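Local coordinates for protein Blo t 1 allergen (Blomia tropicalis, PDB 5JT8) that is a mite allergen of the papain-like cysteine protease family, probably held inactive as a proenzyme by its N-terminal propeptide until that is removed, at residues Q55-V59 / N259-N263; R48-F52 / S76-E82; D66-Y70 / G267-G271. All blocks are in the same frame, centred on the assembly; numbering follows the deposited sequence.

Contact 1 (Q55-V59 / N259-N263); sequences QLKWV and NYFRN
Gln55 and Trp58 reach the short helix 259-262 through different first torsions. Trp58 has CG anti to the backbone N (chi1 -171°), which swings the indole across to Asn259 and Tyr260. Gln55 keeps CG beside its own N and bends again at chi2 (-64°), laying its amide over Arg262. The indole then serves two partners. Its CZ2 corner points at the middle of the Tyr260 ring in a T-shaped stack, centroids of the Trp58 six-membered ring and the Tyr260 ring 4.9 Å apart and planes at 83°. Asn259 CB lies over one indole face, displaced toward the edge of the ring, 4.0 Å from that Trp58 centroid, a CH-pi contact. A wide, flat residue suits a place where both edge and face are used. Beside the indole, three side-chain amides are linked in a chain. Asn263 ND2 gives a nearly straight bond to Gln55 OE1 (3.3 Å) and a more bent one to Asn259 O (3.1 Å), while Gln55 NE2 bonds weakly to Asn259 OD1 (3.4 Å). Gln55 OE1 also sits above the centre of the Arg262 guanidinium, as a stack and not a hydrogen bond; Arg262 NH2 is directed to the carbonyls of Met78 and Tyr75. The positive charge facing Gln55 OE1 probably polarises this buried carbonyl. Neutral amides and aromatic faces thus join propeptide to protease, consistent with the prosegment-binding loop of papain-like enzymes.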
loop_
_atom_site.group_PDB
_atom_site.type_symbol
_atom_site.label_atom_id
_atom_site.label_comp_id
_atom_site.label_asym_id
_atom_site.label_seq_id
_atom_site.Cartn_x
_atom_site.Cartn_y
_atom_site.Cartn_z
ATOM N N GLN A 55 -7.026 21.118 -3.629
ATOM C CA GLN A 55 -5.930 20.145 -3.667
ATOM C C GLN A 55 -4.807 20.704 -4.520
ATOM O O GLN A 55 -3.639 20.562 -4.177
ATOM C CB GLN A 55 -6.375 18.777 -4.209
ATOM C CG GLN A 55 -6.934 17.819 -3.164
ATOM C CD GLN A 55 -5.907 17.404 -2.112
ATOM O OE1 GLN A 55 -5.049 16.551 -2.356
ATOM N NE2 GLN A 55 -6.003 18.001 -0.930
ATOM N N LEU A 56 -5.164 21.345 -5.632
ATOM C CA LEU A 56 -4.169 22.011 -6.467
ATOM C C LEU A 56 -3.544 23.160 -5.699
ATOM O O LEU A 56 -2.348 23.429 -5.818
ATOM C CB LEU A 56 -4.783 22.529 -7.764
ATOM C CG LEU A 56 -3.751 23.231 -8.653
ATOM C CD1 LEU A 56 -2.670 22.258 -9.101
ATOM C CD2 LEU A 56 -4.405 23.882 -9.843
ATOM N N LYS A 57 -4.371 23.836 -4.910
ATOM C CA LYS A 57 -3.889 24.896 -4.038
ATOM C C LYS A 57 -2.847 24.350 -3.051
ATOM O O LYS A 57 -1.766 24.922 -2.897
ATOM C CB LYS A 57 -5.056 25.539 -3.291
ATOM C CG LYS A 57 -4.692 26.787 -2.524
ATOM C CD LYS A 57 -5.890 27.316 -1.746
ATOM C CE LYS A 57 -5.610 28.678 -1.133
ATOM N NZ LYS A 57 -6.844 29.249 -0.522
ATOM N N TRP A 58 -3.167 23.234 -2.398
ATOM C CA TRP A 58 -2.237 22.623 -1.447
ATOM C C TRP A 58 -0.927 22.213 -2.120
ATOM O O TRP A 58 0.142 22.327 -1.524
ATOM C CB TRP A 58 -2.862 21.401 -0.763
ATOM C CG TRP A 58 -2.009 20.882 0.362
ATOM C CD1 TRP A 58 -2.131 21.185 1.692
ATOM C CD2 TRP A 58 -0.887 19.996 0.257
ATOM N NE1 TRP A 58 -1.161 20.537 2.418
ATOM C CE2 TRP A 58 -0.383 19.801 1.561
ATOM C CE3 TRP A 58 -0.264 19.342 -0.812
ATOM C CZ2 TRP A 58 0.714 18.985 1.822
ATOM C CZ3 TRP A 58 0.823 18.535 -0.552
ATOM C CH2 TRP A 58 1.302 18.362 0.758
ATOM N N VAL A 59 -1.022 21.728 -3.358
ATOM C CA VAL A 59 0.143 21.258 -4.099
ATOM C C VAL A 59 1.102 22.400 -4.415
ATOM O O VAL A 59 2.289 22.319 -4.111
ATOM C CB VAL A 59 -0.262 20.555 -5.420
ATOM C CG1 VAL A 59 0.955 20.334 -6.311
ATOM C CG2 VAL A 59 -0.954 19.232 -5.132
ATOM N N ASN A 259 -2.118 14.511 3.594
ATOM C CA ASN A 259 -1.881 15.362 2.422
ATOM C C ASN A 259 -0.495 15.211 1.825
ATOM O O ASN A 259 -0.346 15.122 0.611
ATOM C CB ASN A 259 -2.108 16.832 2.777
ATOM C CG ASN A 259 -3.556 17.239 2.657
ATOM O OD1 ASN A 259 -4.243 16.835 1.722
ATOM N ND2 ASN A 259 -4.032 18.041 3.609
ATOM N N TYR A 260 0.516 15.162 2.683
ATOM C CA TYR A 260 1.903 15.064 2.229
ATOM C C TYR A 260 2.171 13.714 1.567
ATOM O O TYR A 260 2.776 13.637 0.498
ATOM C CB TYR A 260 2.868 15.289 3.401
ATOM C CG TYR A 260 2.757 16.676 4.009
ATOM C CD1 TYR A 260 1.804 16.954 4.984
ATOM C CD2 TYR A 260 3.595 17.709 3.602
ATOM C CE1 TYR A 260 1.691 18.221 5.540
ATOM C CE2 TYR A 260 3.483 18.980 4.146
ATOM C CZ TYR A 260 2.532 19.229 5.116
ATOM O OH TYR A 260 2.416 20.486 5.667
ATOM N N PHE A 261 1.723 12.642 2.202
ATOM C CA PHE A 261 1.911 11.330 1.608
ATOM C C PHE A 261 1.076 11.203 0.337
ATOM O O PHE A 261 1.550 10.700 -0.685
ATOM C CB PHE A 261 1.548 10.211 2.587
ATOM C CG PHE A 261 1.828 8.852 2.040
ATOM C CD1 PHE A 261 3.111 8.315 2.118
ATOM C CD2 PHE A 261 0.837 8.134 1.386
ATOM C CE1 PHE A 261 3.387 7.070 1.594
ATOM C CE2 PHE A 261 1.106 6.896 0.847
ATOM C CZ PHE A 261 2.379 6.356 0.956
ATOM N N ARG A 262 -0.168 11.671 0.418
ATOM C CA ARG A 262 -1.109 11.654 -0.707
ATOM C C ARG A 262 -0.512 12.171 -2.012
ATOM O O ARG A 262 -0.636 11.542 -3.071
ATOM C CB ARG A 262 -2.341 12.485 -0.343
ATOM C CG ARG A 262 -3.459 12.486 -1.351
ATOM C CD ARG A 262 -4.687 13.169 -0.754
ATOM N NE ARG A 262 -5.725 13.383 -1.754
ATOM C CZ ARG A 262 -6.899 13.953 -1.508
ATOM N NH1 ARG A 262 -7.198 14.370 -0.284
ATOM N NH2 ARG A 262 -7.772 14.104 -2.495
ATOM N N ASN A 263 0.154 13.312 -1.932
ATOM C CA ASN A 263 0.636 13.977 -3.134
ATOM C C ASN A 263 2.117 13.824 -3.365
ATOM O O ASN A 263 2.683 14.511 -4.215
ATOM C CB ASN A 263 0.286 15.458 -3.077
ATOM C CG ASN A 263 -1.192 15.689 -3.168
ATOM O OD1 ASN A 263 -1.772 15.612 -4.251
ATOM N ND2 ASN A 263 -1.822 15.959 -2.031
HETATM O O HOH W 1 -4.382 15.440 -4.422
#

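Contact 2 (R48-F52 / S76-E82); sequences REHHF and SDMSEQE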
loop_
_atom_site.group_PDB
_atom_site.type_symbol
_atom_site.label_atom_id
_atom_site.label_comp_id
_atom_site.label_asym_id
_atom_site.label_seq_id
_atom_site.Cartn_x
_atom_site.Cartn_y
_atom_site.Cartn_z
ATOM N N ARG A 48 -16.910 18.999 -6.749
ATOM C CA ARG A 48 -15.762 18.172 -7.082
ATOM C C ARG A 48 -14.531 18.968 -7.521
ATOM O O ARG A 48 -13.411 18.623 -7.143
ATOM C CB ARG A 48 -16.176 17.177 -8.173
ATOM C CG ARG A 48 -15.130 16.178 -8.566
ATOM C CD ARG A 48 -14.783 15.258 -7.415
ATOM N NE ARG A 48 -15.853 14.369 -6.974
ATOM C CZ ARG A 48 -15.739 13.563 -5.919
ATOM N NH1 ARG A 48 -14.615 13.557 -5.215
ATOM N NH2 ARG A 48 -16.737 12.767 -5.562
ATOM N N GLU A 49 -14.721 20.018 -8.318
ATOM C CA GLU A 49 -13.574 20.803 -8.758
ATOM C C GLU A 49 -13.121 21.755 -7.669
ATOM O O GLU A 49 -11.994 22.237 -7.699
ATOM C CB GLU A 49 -13.858 21.597 -10.030
ATOM C CG GLU A 49 -15.273 22.148 -10.261
ATOM C CD GLU A 49 -15.517 22.362 -11.772
ATOM O OE1 GLU A 49 -15.332 21.395 -12.556
ATOM O OE2 GLU A 49 -15.792 23.526 -12.198
ATOM N N HIS A 50 -13.984 22.003 -6.692
ATOM C CA HIS A 50 -13.564 22.751 -5.512
ATOM C C HIS A 50 -12.495 21.978 -4.741
ATOM O O HIS A 50 -11.472 22.535 -4.331
ATOM C CB HIS A 50 -14.754 23.049 -4.590
ATOM C CG HIS A 50 -14.358 23.677 -3.282
ATOM N ND1 HIS A 50 -13.729 24.901 -3.209
ATOM C CD2 HIS A 50 -14.469 23.235 -2.006
ATOM C CE1 HIS A 50 -13.484 25.195 -1.944
ATOM N NE2 HIS A 50 -13.922 24.199 -1.193
ATOM N N HIS A 51 -12.742 20.686 -4.553
ATOM C CA HIS A 51 -11.763 19.820 -3.914
ATOM C C HIS A 51 -10.498 19.740 -4.753
ATOM O O HIS A 51 -9.401 19.749 -4.208
ATOM C CB HIS A 51 -12.339 18.427 -3.672
ATOM C CG HIS A 51 -13.357 18.385 -2.578
ATOM N ND1 HIS A 51 -14.233 17.335 -2.414
ATOM C CD2 HIS A 51 -13.647 19.275 -1.599
ATOM C CE1 HIS A 51 -15.014 17.574 -1.375
ATOM N NE2 HIS A 51 -14.678 18.744 -0.863
ATOM N N PHE A 52 -10.645 19.695 -6.074
ATOM C CA PHE A 52 -9.476 19.713 -6.944
ATOM C C PHE A 52 -8.714 21.027 -6.847
ATOM O O PHE A 52 -7.481 21.034 -6.839
ATOM C CB PHE A 52 -9.854 19.480 -8.399
ATOM C CG PHE A 52 -8.725 19.761 -9.353
ATOM C CD1 PHE A 52 -7.761 18.799 -9.609
ATOM C CD2 PHE A 52 -8.610 20.998 -9.973
ATOM C CE1 PHE A 52 -6.714 19.058 -10.474
ATOM C CE2 PHE A 52 -7.567 21.262 -10.828
ATOM C CZ PHE A 52 -6.617 20.292 -11.086
ATOM N N SER A 76 -6.986 13.492 -6.754
ATOM C CA SER A 76 -6.930 14.887 -6.299
ATOM C C SER A 76 -8.276 15.609 -6.270
ATOM O O SER A 76 -8.348 16.789 -5.916
ATOM C CB SER A 76 -5.971 15.686 -7.182
ATOM O OG SER A 76 -4.657 15.173 -7.104
ATOM N N ASP A 77 -9.341 14.916 -6.646
ATOM C CA ASP A 77 -10.649 15.547 -6.677
ATOM C C ASP A 77 -11.458 15.235 -5.410
ATOM O O ASP A 77 -12.584 15.702 -5.256
ATOM C CB ASP A 77 -11.410 15.128 -7.944
ATOM C CG ASP A 77 -11.613 13.620 -8.047
ATOM O OD1 ASP A 77 -10.784 12.856 -7.503
ATOM O OD2 ASP A 77 -12.602 13.200 -8.688
ATOM N N MET A 78 -10.874 14.470 -4.491
ATOM C CA MET A 78 -11.551 14.170 -3.235
ATOM C C MET A 78 -10.945 14.958 -2.076
ATOM O O MET A 78 -9.772 15.339 -2.110
ATOM C CB MET A 78 -11.493 12.669 -2.931
ATOM C CG MET A 78 -11.993 11.783 -4.058
ATOM S SD MET A 78 -11.882 10.012 -3.710
ATOM C CE MET A 78 -12.140 9.349 -5.353
ATOM N N SER A 79 -11.745 15.201 -1.047
ATOM C CA SER A 79 -11.228 15.798 0.175
ATOM C C SER A 79 -10.475 14.738 0.970
ATOM O O SER A 79 -10.546 13.554 0.650
ATOM C CB SER A 79 -12.361 16.392 1.013
ATOM O OG SER A 79 -13.311 15.400 1.354
ATOM N N GLU A 80 -9.761 15.159 2.007
ATOM C CA GLU A 80 -9.040 14.219 2.850
ATOM C C GLU A 80 -10.003 13.194 3.454
ATOM O O GLU A 80 -9.723 11.989 3.476
ATOM C CB GLU A 80 -8.285 14.959 3.951
ATOM C CG GLU A 80 -7.495 14.058 4.866
ATOM C CD GLU A 80 -6.562 14.838 5.768
ATOM O OE1 GLU A 80 -6.057 14.256 6.755
ATOM O OE2 GLU A 80 -6.330 16.032 5.476
ATOM N N GLN A 81 -11.148 13.678 3.921
ATOM C CA GLN A 81 -12.191 12.803 4.442
ATOM C C GLN A 81 -12.634 11.769 3.395
ATOM O O GLN A 81 -12.720 10.579 3.692
ATOM C CB GLN A 81 -13.391 13.639 4.914
ATOM C CG GLN A 81 -14.190 13.010 6.048
ATOM C CD GLN A 81 -15.303 13.913 6.554
ATOM O OE1 GLN A 81 -15.450 15.055 6.110
ATOM N NE2 GLN A 81 -16.093 13.403 7.498
ATOM N N GLU A 82 -12.891 12.227 2.169
ATOM C CA GLU A 82 -13.412 11.367 1.101
ATOM C C GLU A 82 -12.390 10.318 0.653
ATOM O O GLU A 82 -12.705 9.126 0.563
ATOM C CB GLU A 82 -13.859 12.219 -0.100
ATOM C CG GLU A 82 -15.127 13.036 0.153
ATOM C CD GLU A 82 -15.656 13.742 -1.095
ATOM O OE1 GLU A 82 -14.854 14.096 -1.987
ATOM O OE2 GLU A 82 -16.887 13.944 -1.182
#
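Arg48 meets Asp77 and Glu82 through charge. Its NH1 forms a salt bridge with Glu82 OE1 at 3.3 Å, and its NE lies a long 3.9 Å from Asp77 OD2, which stands well out of the guanidinium plane, so that only the charges attract. The carboxylate of Asp77 has a better partner in the hydroxyl of Tyr39. A long, flexible arginine suits this place: bends at chi2 and chi3 fold the chain back over Asp77 and bring the guanidinium up to the loop.

Among the hydrogen bonds, Arg48 NH1 donates to Asp77 O at 3.0 Å, approaching from above the carbonyl plane. His51 ND1 lies 3.3 Å from Glu82 OE1, in a weak bond strongly bent at 122°, with ring and carboxylate nearly perpendicular. Ser79 and Glu82 form a capping box at the start of helix 80-88: Ser79 N gives a weak bond to Glu82 OE1 (3.4 Å), and Glu82 N returns one, also weak, to Ser79 OG (3.3 Å).

Carbon contacts complete the joint. Ser79 CB sits over the middle of the His51 ring, 3.8 Å from its centroid, and Phe52 CA donates a C-H to Ser76 O at 3.3 Å, where helix and loop run close together.

Arg48 and Phe52 fit the R and F positions of the ERFNIN pattern of cathepsin-L-like propeptides. Glu82 OE1 gathers Arg48, His51 and Ser79 N, so its negative charge would probably favour a protonated His51 while fastening the cap to helix 42-62.

Contact 3 (D66-Y70 / G267-G271); sequences DGVEY and GVLRG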
loop_
_atom_site.group_PDB
_atom_site.type_symbol
_atom_site.label_atom_id
_atom_site.label_comp_id
_atom_site.label_asym_id
_atom_site.label_seq_id
_atom_site.Cartn_x
_atom_site.Cartn_y
_atom_site.Cartn_z
ATOM N N ASP A 66 11.247 21.964 1.593
ATOM C CA ASP A 66 12.163 20.992 2.193
ATOM C C ASP A 66 12.707 20.069 1.106
ATOM O O ASP A 66 13.058 18.917 1.370
ATOM C CB ASP A 66 11.463 20.188 3.294
ATOM C CG ASP A 66 12.439 19.504 4.232
ATOM O OD1 ASP A 66 13.422 20.158 4.649
ATOM O OD2 ASP A 66 12.223 18.309 4.550
ATOM N N GLY A 67 12.767 20.595 -0.117
ATOM C CA GLY A 67 13.184 19.828 -1.276
ATOM C C GLY A 67 12.371 18.561 -1.470
ATOM O O GLY A 67 12.932 17.488 -1.648
ATOM N N VAL A 68 11.051 18.673 -1.407
ATOM C CA VAL A 68 10.187 17.528 -1.662
ATOM C C VAL A 68 9.156 17.910 -2.705
ATOM O O VAL A 68 8.526 18.962 -2.614
ATOM C CB VAL A 68 9.487 17.033 -0.380
ATOM C CG1 VAL A 68 8.531 15.908 -0.703
ATOM C CG2 VAL A 68 10.524 16.578 0.668
ATOM N N GLU A 69 9.009 17.061 -3.710
ATOM C CA GLU A 69 8.067 17.300 -4.788
ATOM C C GLU A 69 6.673 16.809 -4.418
ATOM O O GLU A 69 6.524 15.697 -3.904
ATOM C CB GLU A 69 8.548 16.602 -6.052
ATOM C CG GLU A 69 7.592 16.676 -7.221
ATOM C CD GLU A 69 8.014 15.754 -8.355
ATOM O OE1 GLU A 69 8.646 14.714 -8.067
ATOM O OE2 GLU A 69 7.721 16.070 -9.528
ATOM N N TYR A 70 5.659 17.644 -4.657
ATOM C CA TYR A 70 4.265 17.207 -4.540
ATOM C C TYR A 70 3.539 17.416 -5.867
ATOM O O TYR A 70 3.891 18.318 -6.630
ATOM C CB TYR A 70 3.548 17.948 -3.411
ATOM C CG TYR A 70 4.221 17.775 -2.076
ATOM C CD1 TYR A 70 4.024 16.625 -1.331
ATOM C CD2 TYR A 70 5.078 18.753 -1.572
ATOM C CE1 TYR A 70 4.645 16.443 -0.118
ATOM C CE2 TYR A 70 5.707 18.579 -0.350
ATOM C CZ TYR A 70 5.486 17.417 0.368
ATOM O OH TYR A 70 6.093 17.218 1.584
ATOM N N GLY A 267 11.634 12.975 -3.489
ATOM C CA GLY A 267 12.115 13.572 -2.249
ATOM C C GLY A 267 11.890 12.709 -1.018
ATOM O O GLY A 267 11.213 11.677 -1.079
ATOM N N VAL A 268 12.471 13.108 0.110
ATOM C CA VAL A 268 12.255 12.363 1.344
ATOM C C VAL A 268 11.298 13.118 2.254
ATOM O O VAL A 268 11.583 14.230 2.703
ATOM C CB VAL A 268 13.561 12.090 2.108
ATOM C CG1 VAL A 268 13.243 11.337 3.395
ATOM C CG2 VAL A 268 14.513 11.298 1.243
ATOM N N LEU A 269 10.152 12.508 2.501
ATOM C CA LEU A 269 9.148 13.082 3.375
ATOM C C LEU A 269 9.630 13.051 4.815
ATOM O O LEU A 269 9.729 11.981 5.421
ATOM C CB LEU A 269 7.825 12.321 3.224
ATOM C CG LEU A 269 6.574 13.030 3.743
ATOM C CD1 LEU A 269 6.443 14.420 3.103
ATOM C CD2 LEU A 269 5.336 12.187 3.457
ATOM N N ARG A 270 9.933 14.225 5.355
ATOM C CA ARG A 270 10.383 14.366 6.736
ATOM C C ARG A 270 9.341 15.081 7.590
ATOM O O ARG A 270 8.525 15.843 7.071
ATOM C CB ARG A 270 11.698 15.154 6.815
ATOM C CG ARG A 270 12.909 14.494 6.192
ATOM C CD ARG A 270 14.182 15.229 6.623
ATOM N NE ARG A 270 14.094 16.656 6.347
ATOM C CZ ARG A 270 15.016 17.548 6.701
ATOM N NH1 ARG A 270 16.107 17.160 7.353
ATOM N NH2 ARG A 270 14.847 18.828 6.402
ATOM N N GLY A 271 9.392 14.846 8.900
ATOM C CA GLY A 271 8.564 15.568 9.852
ATOM C C GLY A 271 7.057 15.431 9.693
ATOM O O GLY A 271 6.315 16.320 10.076
HETATM O O HOH W 2 13.563 16.096 2.376
HETATM O O HOH W 3 9.889 16.949 4.163
#
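Arg270 crosses to Asp66 with most of its length. At the root, CB already lies 3.9 Å from Asp66 OD2. The chain runs on from CG and turns at chi3 (-53°), which carries NE round to the carboxylate: NE donates to Asp66 OD2 at 3.1 Å. Beyond CZ, NH2 bonds Asp66 OD1 at 2.6 Å and, weakly, Asp66 OD2. This is a side-on grip by two nitrogens on two oxygens, each oxygen using its syn lone pair, with the flat groups only 11° from coplanar. An aspartate and an arginine suit this solvent-exposed place, where a two-pronged pair fixes the rotation of both groups. A water bridges the same two residues, donating to Asp66 OD2 (2.7 Å) and accepting from Arg270 N (3.0 Å).

Deeper in, methyl groups pack against oxygens: Val68 CG2 rests against Val268 O at 3.3 Å, and Leu269 CD1 meets the edge of Tyr70 at its OH, 3.2 Å away. Gly267 lies where the backbone of Val68 passes closest, and having no side chain it lets the two chains run together.

The propeptide loop 66-70 is tied back to its own helix 42-62 where the Tyr70 ring meets Trp58 edge-to-face, and backbone bonds join Glu69 to Gly265 and Asn266. On the protease side, strand 268-269 pairs in parallel with strand 312-316 through Leu269, and Val268 packs on Val294 and Tyr296 of strand 294-300.

From the N terminus, helix 42-62 supplies first the 48-52 side of contact 2 and then the 55-59 side of contact 1. The loop that follows gives 66-70 to contact 3, and the chain returns at 76-82 to close contact 2, a short loop within the propeptide. Contacts 1 and 3 close only after nearly 200 residues, when the chain reaches 259-263 and 267-271 in the protease. None nests; every pair crosses. Contact 1 lies between the others, touching contact 2 where Arg262 meets Met78 and contact 3 where Tyr260 meets Tyr70 and Leu269. Together they fold the propeptide on itself and clasp it to the protease.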